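Local coordinates for calcineurin-like phosphoesterase domain-containing protein (Aquifex aeolicus, PDB 1XM7), which is of unknown function but has the calcineurin-like phosphoesterase fold and is probably a metal-dependent hydrolase, at residues A[10-15]-A[32-37]; A[24-29]-A[174-179]; A[47-52]-A[65-70]; A[55-60]-A[85-90]. All coordinates share one frame; numbering follows the deposited sequence.

Contact 1: residues A[10-15]-A[32-37]; sequences THFYHE and VILTNL
Phe12 lays the far end of its ring against two neighbouring side chains of helix 29-38, Ile33 and Leu34, in a purely apolar contact. Phe12 CZ lies 3.7 Å from Leu34 CD2 and 4.0 Å from Ile33 CG2, both branches arriving obliquely to the ring. Its CG stands beside the backbone N (chi1 -72°), which turns the ring from the loop toward the helix, while Thr10 CB lies over one face, toward its rim. Ile33 also reaches Thr10: its CD1 is 4.1 Å from Thr10 CG2 and 3.9 Å from the carbonyl Thr10 O. Trimming Phe12 to an alanine would probably leave Leu34 CD2 and Ile33 CG2 facing a gap.

Threonine suits this place because its two branches part company. The methyl joins the apolar layer, whereas OG1 bonds to Phe53 O and to His49 NE2. Just beyond, a type II turn from His11 to His14 is closed by His14 N to His11 O, 2.9 Å. Thr10 and His11 belong to the D-x-H signature, whose aspartate and histidine supply metal ligands in relatives. The contact thus ties this loop, which follows strand 4-7, to helix 29-38; Phe12 also touches Trp67 of helix 63-69, and Ile33 packs on Ile7 of strand 4-7.

Contact 2: residues A[24-29]-A[174-179]; sequences VRFKGF and NDYKPI
Tyr176 fills a niche made by Val24, Arg25, Phe26 and Phe29, with a T-shaped aromatic pair at its centre. The approach to it along 174-179 is a tight turn: Asp175 and Tyr176 both have positive phi, and a weak bond of 3.3 Å joins Lys177 N to Asn174 O. This reversal presents the tyrosine to the loop ahead of helix 29-38.

Tyrosine suits its place because the flat ring offers a face to Phe26 and an edge to Arg25, while its hydroxyl end reaches the loop backbone, Val24 O lying 3.1 Å from Tyr176 OH. Phe26 turns its edge to the tyrosine face, with centroids 5.4 Å apart and planes at 65°; the nearest atoms are Phe26 CE2 and Tyr176 CE1, 3.9 Å apart. Phe29 CB comes obliquely to 4.1 Å from Tyr176 CE2 and also covers a face of the Phe26 ring. Arg25 is bent at chi2 (-77°), which brings its end round to the tyrosine edge. The planes stand almost perpendicular, at 86°, so Tyr176 CE2 sits over the guanidinium face and this is not a cation-pi stack. The arginine's charge is met by a salt bridge from NE to Glu172, while NH2 and NH1 bond to the carbonyls of Asp9 and Thr10, fixing its rotation.

After Tyr176 the chain passes Lys177 and Pro178 and enters the sheet, Ile179 bonding to the backbone of Phe6. At the phenol end the aliphatic part of the arginine is close, Arg25 CD lying 3.3 Å from Tyr176 OH.

Contact 3: residues A[47-52]-A[65-70]; sequences LYHLGD and RIWKAL
Trp67 pushes the outer corner of its six-membered ring between Leu47 and His49, two residues of strand 46-49 whose side chains lie on the same side of it. The strand and helix 63-69 are the first two elements of a beta-alpha-beta unit completed by strand 73-77, so this contact seats the crossover helix on its sheet.

The atom that comes nearest is Trp67 CH2, which lies 3.5 Å from Leu47 CD2 and 3.8 Å from His49 CD2. Tryptophan suits the helix because its length spans the distance to the strand: even the nearest CA atoms, of Leu47 and Leu70, are 10.1 Å apart. With CG anti to the backbone N (chi1 161°), the indole extends from the helix toward the sheet, and its NE1 is satisfied by Tyr91 O. The His49 ring meets the indole obliquely, planes at 69°, with CH2 at the histidine's edge.

Histidine serves two purposes here, since its carbon edge packs while both nitrogens are bonded. NE2 pairs with Thr10 OG1, and ND1 takes the N-H of Gly51. A leucine in its place would probably leave Thr10 OG1 and Gly51 N without these partners and the loop after the strand freer to shift. That loop carries Gly51-Asp52, the G-D signature of calcineurin-like phosphoesterases. The backbone shape of Gly51 would press a side chain on Leu50 O. Its bond to the histidine is somewhat bent: Gly51 N lies exactly in the imidazole plane, 3.3 Å from His49 ND1, with an angle of 142° at the hydrogen.

Contact 4: residues A[55-60]-A[85-90]; sequences WHFNDK and KESLKE
The backbones of loop 55-60 and helix 85-88 come nearest at Phe57 and Ser87, whose CA atoms are 7.6 Å apart, close enough for a ring to fit against a short side chain. Asn58 and Asp59 are the centres of successive inverse gamma turns, the second closed by Lys60 N to Asn58 O at 2.7 Å. Just before them the His56 ring accepts a backbone N-H near its own plane, Asn58 N to His56 ND1, 2.9 Å, which helps define the bend that presents Phe57.

Phe57 alone carries the loop's share of the contact. Ser87 CB sits over the centre of its face, 3.5 Å from the centroid and 12° off the ring normal, a CH-pi contact. Serine suits this spot, since beyond CB it carries only a small hydroxyl; with OG beside the backbone N (chi1 -71°), this turns away to bond Asp84 OD2, and the ring can settle directly on CB. Leu88 comes instead at the rim, in the ring plane, its CD2 3.7 Å from Phe57 CZ. Face and edge are therefore held by neighbouring residues of one helical turn. Leu88 continues inward onto Phe53 and Ile95.

Because the contact relies on dispersion and a weak CH-pi attraction, its fit depends on shape: a partly exposed phenylalanine covers Ser87 and the end of Leu88 without needing a polar partner there.

Contacts 1, 2 and 3 are buried, while contact 4 is only partly so and its centre lies farthest from the centre of the chain, about 17 Å away. Contacts 1 and 2 share the region of helix 29-38: one packs on its flank, the other on the loop leading into it, and Ile33 CG1 meets Tyr176 CD2 at 3.5 Å. Contacts 1 and 3 are joined by polar bonds, including backbone His11 to Asp52, which bring the two signature loops together. Contacts 3 and 4 are linked at the surface by the salt bridge Lys68-Glu90. All four are mainly apolar or aromatic across their segments, but contact 2 alone brings in a charged side chain.

Contact 1: residues A[10-15]-A[32-37]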
# COMPACT_ATOMS: atom_id res chain seq x y z
N THR A 10 -5.13 2.11 3.72
CA THR A 10 -5.55 1.96 5.10
C THR A 10 -6.79 2.80 5.41
O THR A 10 -7.61 2.43 6.25
CB THR A 10 -4.40 2.33 6.03
OG1 THR A 10 -3.78 3.53 5.58
CG2 THR A 10 -3.37 1.22 6.05
N HIS A 11 -6.92 3.93 4.71
CA HIS A 11 -8.06 4.82 4.89
C HIS A 11 -8.36 5.11 6.35
O HIS A 11 -9.53 5.09 6.77
CB HIS A 11 -9.31 4.22 4.23
CG HIS A 11 -9.39 4.43 2.75
ND1 HIS A 11 -8.69 3.66 1.84
CD2 HIS A 11 -10.08 5.33 2.01
CE1 HIS A 11 -8.96 4.07 0.62
NE2 HIS A 11 -9.79 5.09 0.69
N PHE A 12 -7.33 5.38 7.14
CA PHE A 12 -7.53 5.69 8.54
C PHE A 12 -8.52 6.83 8.65
O PHE A 12 -8.39 7.83 7.95
CB PHE A 12 -6.22 6.09 9.22
CG PHE A 12 -5.26 4.96 9.42
CD1 PHE A 12 -5.63 3.84 10.16
CD2 PHE A 12 -3.97 5.04 8.91
CE1 PHE A 12 -4.72 2.82 10.40
CE2 PHE A 12 -3.05 4.01 9.14
CZ PHE A 12 -3.42 2.90 9.89
N TYR A 13 -9.51 6.67 9.52
CA TYR A 13 -10.53 7.68 9.75
C TYR A 13 -11.55 7.84 8.64
O TYR A 13 -12.40 8.73 8.71
CB TYR A 13 -9.87 9.03 10.03
CG TYR A 13 -9.21 9.11 11.39
CD1 TYR A 13 -7.83 9.23 11.52
CD2 TYR A 13 -9.98 9.08 12.55
CE1 TYR A 13 -7.23 9.31 12.77
CE2 TYR A 13 -9.39 9.15 13.81
CZ TYR A 13 -8.03 9.27 13.91
OH TYR A 13 -7.46 9.32 15.15
N HIS A 14 -11.49 7.00 7.62
CA HIS A 14 -12.49 7.08 6.56
C HIS A 14 -13.68 6.22 6.99
O HIS A 14 -13.96 5.15 6.42
CB HIS A 14 -11.96 6.60 5.22
CG HIS A 14 -12.89 6.90 4.08
ND1 HIS A 14 -12.70 6.42 2.80
CD2 HIS A 14 -14.03 7.64 4.04
CE1 HIS A 14 -13.68 6.84 2.03
NE2 HIS A 14 -14.50 7.58 2.75
N GLU A 15 -14.36 6.71 8.01
CA GLU A 15 -15.52 6.09 8.63
C GLU A 15 -16.56 5.59 7.63
O GLU A 15 -17.16 4.54 7.82
CB GLU A 15 -16.14 7.12 9.57
CG GLU A 15 -17.26 6.68 10.47
CD GLU A 15 -17.72 7.86 11.34
OE1 GLU A 15 -18.36 8.80 10.79
OE2 GLU A 15 -17.43 7.86 12.56
N VAL A 32 -7.54 -2.74 14.12
CA VAL A 32 -7.13 -4.04 13.62
C VAL A 32 -5.87 -3.94 12.78
O VAL A 32 -4.96 -4.75 12.92
CB VAL A 32 -8.23 -4.69 12.79
CG1 VAL A 32 -7.69 -5.91 12.06
CG2 VAL A 32 -9.40 -5.06 13.70
N ILE A 33 -5.82 -2.94 11.91
CA ILE A 33 -4.66 -2.72 11.06
C ILE A 33 -3.43 -2.41 11.91
O ILE A 33 -2.38 -3.03 11.74
CB ILE A 33 -4.88 -1.54 10.08
CG1 ILE A 33 -5.85 -1.94 8.96
CG2 ILE A 33 -3.53 -1.08 9.52
CD1 ILE A 33 -6.30 -0.77 8.09
N LEU A 34 -3.57 -1.44 12.80
CA LEU A 34 -2.47 -1.04 13.68
C LEU A 34 -1.99 -2.19 14.55
O LEU A 34 -0.81 -2.28 14.89
CB LEU A 34 -2.93 0.12 14.57
CG LEU A 34 -3.24 1.42 13.82
CD1 LEU A 34 -3.82 2.46 14.78
CD2 LEU A 34 -1.96 1.94 13.15
N THR A 35 -2.91 -3.08 14.91
CA THR A 35 -2.58 -4.23 15.72
C THR A 35 -1.69 -5.17 14.93
O THR A 35 -0.63 -5.56 15.41
CB THR A 35 -3.85 -4.96 16.16
OG1 THR A 35 -4.53 -4.18 17.14
CG2 THR A 35 -3.51 -6.32 16.76
N ASN A 36 -2.12 -5.52 13.72
CA ASN A 36 -1.36 -6.44 12.87
C ASN A 36 0.02 -5.92 12.49
O ASN A 36 0.90 -6.70 12.14
CB ASN A 36 -2.15 -6.77 11.61
CG ASN A 36 -3.31 -7.73 11.90
OD1 ASN A 36 -4.33 -7.71 11.20
ND2 ASN A 36 -3.15 -8.57 12.92
N LEU A 37 0.20 -4.61 12.56
CA LEU A 37 1.49 -4.02 12.25
C LEU A 37 2.31 -4.08 13.51
O LEU A 37 3.52 -4.31 13.48
CB LEU A 37 1.35 -2.56 11.83
CG LEU A 37 0.71 -2.30 10.47
CD1 LEU A 37 0.51 -0.82 10.33
CD2 LEU A 37 1.58 -2.86 9.35

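Contact 2: residues A[24-29]-A[174-179]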
# COMPACT_ATOMS: atom_id res chain seq x y z
N VAL A 24 -16.23 -5.85 3.32
CA VAL A 24 -14.98 -6.00 4.05
C VAL A 24 -14.72 -5.05 5.22
O VAL A 24 -14.20 -5.46 6.24
CB VAL A 24 -13.79 -5.88 3.11
CG1 VAL A 24 -13.65 -7.15 2.32
CG2 VAL A 24 -13.99 -4.70 2.17
N ARG A 25 -15.05 -3.78 5.04
CA ARG A 25 -14.83 -2.79 6.09
C ARG A 25 -15.86 -2.90 7.21
O ARG A 25 -17.05 -3.14 6.98
CB ARG A 25 -14.85 -1.38 5.49
CG ARG A 25 -13.76 -1.13 4.44
CD ARG A 25 -12.38 -0.90 5.05
NE ARG A 25 -11.37 -0.70 4.02
CZ ARG A 25 -10.17 -0.15 4.21
NH1 ARG A 25 -9.80 0.27 5.41
NH2 ARG A 25 -9.33 -0.02 3.19
N PHE A 26 -15.38 -2.69 8.43
CA PHE A 26 -16.19 -2.80 9.63
C PHE A 26 -15.68 -1.79 10.65
O PHE A 26 -14.52 -1.39 10.59
CB PHE A 26 -15.99 -4.18 10.20
CG PHE A 26 -14.55 -4.52 10.43
CD1 PHE A 26 -13.89 -4.08 11.58
CD2 PHE A 26 -13.82 -5.21 9.46
CE1 PHE A 26 -12.52 -4.34 11.76
CE2 PHE A 26 -12.45 -5.47 9.63
CZ PHE A 26 -11.80 -5.03 10.78
N LYS A 27 -16.54 -1.40 11.59
CA LYS A 27 -16.14 -0.45 12.61
C LYS A 27 -14.93 -0.96 13.42
O LYS A 27 -14.87 -2.13 13.81
CB LYS A 27 -17.31 -0.17 13.55
CG LYS A 27 -17.01 0.90 14.58
CD LYS A 27 -18.25 1.34 15.35
CE LYS A 27 -17.93 2.53 16.25
NZ LYS A 27 -17.19 3.63 15.53
N GLY A 28 -13.96 -0.08 13.64
CA GLY A 28 -12.77 -0.48 14.38
C GLY A 28 -11.71 -1.15 13.52
O GLY A 28 -10.93 -1.96 14.03
N PHE A 29 -11.67 -0.83 12.23
CA PHE A 29 -10.67 -1.45 11.36
C PHE A 29 -9.31 -0.80 11.52
O PHE A 29 -8.29 -1.41 11.21
CB PHE A 29 -11.11 -1.38 9.89
CG PHE A 29 -11.28 0.01 9.37
CD1 PHE A 29 -10.18 0.74 8.93
CD2 PHE A 29 -12.54 0.60 9.33
CE1 PHE A 29 -10.32 2.05 8.47
CE2 PHE A 29 -12.71 1.91 8.87
CZ PHE A 29 -11.59 2.64 8.44
N ASN A 174 -5.80 -8.49 2.04
CA ASN A 174 -4.93 -9.30 2.87
C ASN A 174 -5.33 -9.36 4.33
O ASN A 174 -4.49 -9.53 5.21
CB ASN A 174 -3.48 -8.80 2.74
CG ASN A 174 -3.13 -8.44 1.31
OD1 ASN A 174 -3.18 -7.27 0.93
ND2 ASN A 174 -2.80 -9.43 0.51
N ASP A 175 -6.63 -9.24 4.58
CA ASP A 175 -7.17 -9.31 5.94
C ASP A 175 -6.48 -8.30 6.86
O ASP A 175 -6.11 -8.62 8.00
CB ASP A 175 -7.02 -10.76 6.47
CG ASP A 175 -7.99 -11.07 7.61
OD1 ASP A 175 -9.16 -10.60 7.57
OD2 ASP A 175 -7.61 -11.81 8.56
N TYR A 176 -6.31 -7.09 6.36
CA TYR A 176 -5.69 -5.99 7.11
C TYR A 176 -4.34 -6.31 7.74
O TYR A 176 -4.07 -5.96 8.88
CB TYR A 176 -6.67 -5.49 8.18
CG TYR A 176 -8.00 -5.08 7.58
CD1 TYR A 176 -8.93 -6.05 7.19
CD2 TYR A 176 -8.29 -3.75 7.31
CE1 TYR A 176 -10.11 -5.69 6.54
CE2 TYR A 176 -9.47 -3.38 6.65
CZ TYR A 176 -10.37 -4.35 6.27
OH TYR A 176 -11.52 -3.99 5.62
N LYS A 177 -3.48 -6.98 6.97
CA LYS A 177 -2.13 -7.33 7.41
C LYS A 177 -1.10 -6.92 6.35
O LYS A 177 -1.34 -7.06 5.15
CB LYS A 177 -2.02 -8.84 7.64
CG LYS A 177 -2.82 -9.37 8.80
CD LYS A 177 -2.59 -10.86 8.96
CE LYS A 177 -3.54 -11.44 9.98
NZ LYS A 177 -3.46 -12.93 10.05
N PRO A 178 0.06 -6.41 6.78
CA PRO A 178 1.06 -6.01 5.80
C PRO A 178 1.54 -7.26 5.12
O PRO A 178 1.34 -8.36 5.62
CB PRO A 178 2.16 -5.41 6.66
CG PRO A 178 2.11 -6.29 7.88
CD PRO A 178 0.62 -6.37 8.15
N ILE A 179 2.16 -7.12 3.96
CA ILE A 179 2.67 -8.28 3.27
C ILE A 179 4.15 -8.32 3.56
O ILE A 179 4.82 -7.29 3.53
CB ILE A 179 2.41 -8.18 1.77
CG1 ILE A 179 0.92 -8.42 1.52
CG2 ILE A 179 3.26 -9.18 1.03
CD1 ILE A 179 0.50 -8.19 0.11

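Contact 3: residues A[47-52]-A[65-70]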
# COMPACT_ATOMS: atom_id res chain seq x y z
N LEU A 47 8.62 -0.48 6.46
CA LEU A 47 7.25 -0.62 6.00
C LEU A 47 6.92 0.34 4.85
O LEU A 47 7.11 1.55 4.96
CB LEU A 47 6.29 -0.35 7.16
CG LEU A 47 4.78 -0.30 6.88
CD1 LEU A 47 4.27 -1.65 6.40
CD2 LEU A 47 4.06 0.11 8.16
N TYR A 48 6.45 -0.22 3.75
CA TYR A 48 6.06 0.58 2.60
C TYR A 48 4.54 0.75 2.55
O TYR A 48 3.79 -0.23 2.52
CB TYR A 48 6.54 -0.07 1.29
CG TYR A 48 8.05 -0.07 1.11
CD1 TYR A 48 8.84 -1.07 1.68
CD2 TYR A 48 8.68 0.96 0.41
CE1 TYR A 48 10.24 -1.03 1.57
CE2 TYR A 48 10.07 1.00 0.29
CZ TYR A 48 10.85 0.01 0.87
OH TYR A 48 12.22 0.06 0.74
N HIS A 49 4.09 2.00 2.58
CA HIS A 49 2.67 2.31 2.50
C HIS A 49 2.48 2.80 1.06
O HIS A 49 3.01 3.83 0.67
CB HIS A 49 2.29 3.42 3.48
CG HIS A 49 0.82 3.56 3.67
ND1 HIS A 49 -0.06 3.74 2.62
CD2 HIS A 49 0.06 3.52 4.79
CE1 HIS A 49 -1.29 3.82 3.09
NE2 HIS A 49 -1.25 3.69 4.40
N LEU A 50 1.72 2.05 0.28
CA LEU A 50 1.55 2.39 -1.13
C LEU A 50 0.31 3.19 -1.51
O LEU A 50 -0.23 3.00 -2.60
CB LEU A 50 1.66 1.11 -1.97
CG LEU A 50 2.84 0.20 -1.59
CD1 LEU A 50 2.91 -0.97 -2.53
CD2 LEU A 50 4.16 0.97 -1.62
N GLY A 51 -0.16 4.08 -0.64
CA GLY A 51 -1.30 4.89 -1.02
C GLY A 51 -2.54 4.96 -0.15
O GLY A 51 -2.98 3.97 0.42
N ASP A 52 -3.10 6.17 -0.09
CA ASP A 52 -4.30 6.48 0.67
C ASP A 52 -4.17 6.08 2.14
O ASP A 52 -4.86 5.20 2.65
CB ASP A 52 -5.52 5.85 -0.00
CG ASP A 52 -5.84 6.51 -1.34
OD1 ASP A 52 -6.76 6.07 -2.05
OD2 ASP A 52 -5.15 7.50 -1.69
N ARG A 65 -1.02 8.90 16.03
CA ARG A 65 0.03 8.98 17.03
C ARG A 65 0.57 7.56 17.21
O ARG A 65 1.77 7.34 17.28
CB ARG A 65 -0.54 9.52 18.34
CG ARG A 65 0.51 9.95 19.38
CD ARG A 65 -0.11 10.75 20.55
NE ARG A 65 -0.62 12.05 20.13
CZ ARG A 65 -1.19 12.95 20.94
NH1 ARG A 65 -1.32 12.70 22.24
NH2 ARG A 65 -1.65 14.10 20.44
N ILE A 66 -0.34 6.59 17.24
CA ILE A 66 0.03 5.19 17.40
C ILE A 66 0.88 4.74 16.22
O ILE A 66 1.95 4.14 16.40
CB ILE A 66 -1.23 4.29 17.50
CG1 ILE A 66 -1.94 4.57 18.83
CG2 ILE A 66 -0.84 2.82 17.40
CD1 ILE A 66 -3.30 3.92 18.94
N TRP A 67 0.42 5.03 15.01
CA TRP A 67 1.17 4.67 13.81
C TRP A 67 2.59 5.22 13.89
O TRP A 67 3.56 4.51 13.62
CB TRP A 67 0.46 5.25 12.58
CG TRP A 67 1.32 5.36 11.36
CD1 TRP A 67 2.21 6.36 11.07
CD2 TRP A 67 1.41 4.42 10.30
NE1 TRP A 67 2.84 6.09 9.88
CE2 TRP A 67 2.37 4.90 9.39
CE3 TRP A 67 0.77 3.20 10.03
CZ2 TRP A 67 2.71 4.22 8.22
CZ3 TRP A 67 1.10 2.51 8.86
CH2 TRP A 67 2.07 3.03 7.98
N LYS A 68 2.70 6.48 14.27
CA LYS A 68 3.97 7.16 14.40
C LYS A 68 4.88 6.42 15.38
O LYS A 68 6.07 6.27 15.15
CB LYS A 68 3.73 8.60 14.87
CG LYS A 68 4.88 9.57 14.63
CD LYS A 68 4.55 10.96 15.15
CE LYS A 68 5.70 11.94 14.88
NZ LYS A 68 5.39 13.35 15.30
N ALA A 69 4.29 5.93 16.46
CA ALA A 69 5.04 5.22 17.49
C ALA A 69 5.60 3.87 17.03
O ALA A 69 6.63 3.42 17.54
CB ALA A 69 4.17 5.02 18.72
N LEU A 70 4.93 3.23 16.08
CA LEU A 70 5.38 1.93 15.59
C LEU A 70 6.86 1.90 15.23
O LEU A 70 7.41 2.88 14.76
CB LEU A 70 4.55 1.49 14.38
CG LEU A 70 3.10 1.12 14.67
CD1 LEU A 70 2.40 0.73 13.39
CD2 LEU A 70 3.05 -0.02 15.67

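Contact 4: residues A[55-60]-A[85-90]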
# COMPACT_ATOMS: atom_id res chain seq x y z
N TRP A 55 -7.57 9.55 6.01
CA TRP A 55 -8.66 10.32 5.43
C TRP A 55 -8.58 11.80 5.82
O TRP A 55 -8.99 12.67 5.07
CB TRP A 55 -10.01 9.72 5.83
CG TRP A 55 -11.07 9.93 4.78
CD1 TRP A 55 -12.26 10.59 4.92
CD2 TRP A 55 -10.98 9.56 3.39
NE1 TRP A 55 -12.91 10.66 3.71
CE2 TRP A 55 -12.15 10.04 2.76
CE3 TRP A 55 -10.03 8.88 2.63
CZ2 TRP A 55 -12.38 9.87 1.40
CZ3 TRP A 55 -10.26 8.70 1.27
CH2 TRP A 55 -11.43 9.20 0.67
N HIS A 56 -8.04 12.08 7.00
CA HIS A 56 -7.86 13.45 7.47
C HIS A 56 -6.83 13.42 8.59
O HIS A 56 -6.43 12.33 9.02
CB HIS A 56 -9.18 14.05 7.95
CG HIS A 56 -9.77 13.33 9.12
ND1 HIS A 56 -9.22 13.37 10.38
CD2 HIS A 56 -10.88 12.55 9.21
CE1 HIS A 56 -9.96 12.65 11.20
NE2 HIS A 56 -10.97 12.15 10.52
N PHE A 57 -6.38 14.57 9.07
CA PHE A 57 -5.36 14.56 10.10
C PHE A 57 -5.80 14.85 11.52
O PHE A 57 -4.97 15.05 12.41
CB PHE A 57 -4.22 15.49 9.70
CG PHE A 57 -3.47 15.00 8.52
CD1 PHE A 57 -3.96 15.20 7.24
CD2 PHE A 57 -2.31 14.26 8.68
CE1 PHE A 57 -3.32 14.65 6.14
CE2 PHE A 57 -1.66 13.71 7.59
CZ PHE A 57 -2.16 13.90 6.31
N ASN A 58 -7.10 14.86 11.74
CA ASN A 58 -7.59 15.10 13.08
C ASN A 58 -7.49 13.77 13.83
O ASN A 58 -8.43 12.98 13.88
CB ASN A 58 -9.04 15.54 13.01
CG ASN A 58 -9.63 15.77 14.36
OD1 ASN A 58 -10.84 15.89 14.50
ND2 ASN A 58 -8.77 15.82 15.38
N ASP A 59 -6.32 13.52 14.41
CA ASP A 59 -6.06 12.28 15.12
C ASP A 59 -6.80 12.15 16.45
O ASP A 59 -6.18 11.87 17.47
CB ASP A 59 -4.56 12.15 15.36
CG ASP A 59 -4.14 10.72 15.64
OD1 ASP A 59 -3.03 10.54 16.18
OD2 ASP A 59 -4.90 9.80 15.31
N LYS A 60 -8.12 12.32 16.44
CA LYS A 60 -8.91 12.24 17.67
C LYS A 60 -8.84 10.91 18.43
O LYS A 60 -9.00 10.89 19.65
CB LYS A 60 -10.37 12.58 17.37
CG LYS A 60 -10.96 11.84 16.20
CD LYS A 60 -12.31 12.39 15.84
CE LYS A 60 -12.88 11.68 14.62
NZ LYS A 60 -14.23 12.21 14.24
N LYS A 85 1.56 16.86 1.57
CA LYS A 85 2.86 16.26 1.85
C LYS A 85 3.46 16.76 3.18
O LYS A 85 4.16 16.03 3.86
CB LYS A 85 3.79 16.56 0.69
CG LYS A 85 4.82 15.49 0.41
CD LYS A 85 5.41 15.71 -0.98
CE LYS A 85 6.64 14.85 -1.19
NZ LYS A 85 7.27 15.07 -2.51
N GLU A 86 3.16 18.00 3.54
CA GLU A 86 3.67 18.57 4.77
C GLU A 86 3.09 17.92 6.02
O GLU A 86 3.80 17.69 7.01
CB GLU A 86 3.40 20.08 4.80
CG GLU A 86 4.23 20.82 3.77
CD GLU A 86 5.71 20.46 3.87
OE1 GLU A 86 6.32 20.72 4.94
OE2 GLU A 86 6.27 19.92 2.88
N SER A 87 1.80 17.62 5.97
CA SER A 87 1.14 16.97 7.10
C SER A 87 1.67 15.55 7.22
O SER A 87 1.84 15.03 8.32
CB SER A 87 -0.37 16.91 6.88
OG SER A 87 -0.97 18.18 7.00
N LEU A 88 1.93 14.94 6.07
CA LEU A 88 2.43 13.58 6.00
C LEU A 88 3.88 13.41 6.42
O LEU A 88 4.24 12.38 7.01
CB LEU A 88 2.27 13.04 4.58
CG LEU A 88 0.84 12.76 4.12
CD1 LEU A 88 0.80 12.56 2.61
CD2 LEU A 88 0.30 11.52 4.85
N LYS A 89 4.71 14.41 6.15
CA LYS A 89 6.12 14.30 6.47
C LYS A 89 6.46 13.73 7.82
O LYS A 89 7.51 13.09 7.98
CB LYS A 89 6.83 15.64 6.26
CG LYS A 89 7.07 15.91 4.79
CD LYS A 89 8.08 17.00 4.53
CE LYS A 89 8.30 17.20 3.02
NZ LYS A 89 9.44 18.12 2.69
N GLU A 90 5.59 13.92 8.81
CA GLU A 90 5.93 13.38 10.11
C GLU A 90 5.31 12.05 10.48
O GLU A 90 5.27 11.68 11.65
CB GLU A 90 5.65 14.39 11.20
CG GLU A 90 4.23 14.57 11.57
CD GLU A 90 4.14 15.65 12.62
OE1 GLU A 90 3.84 16.82 12.25
OE2 GLU A 90 4.41 15.34 13.80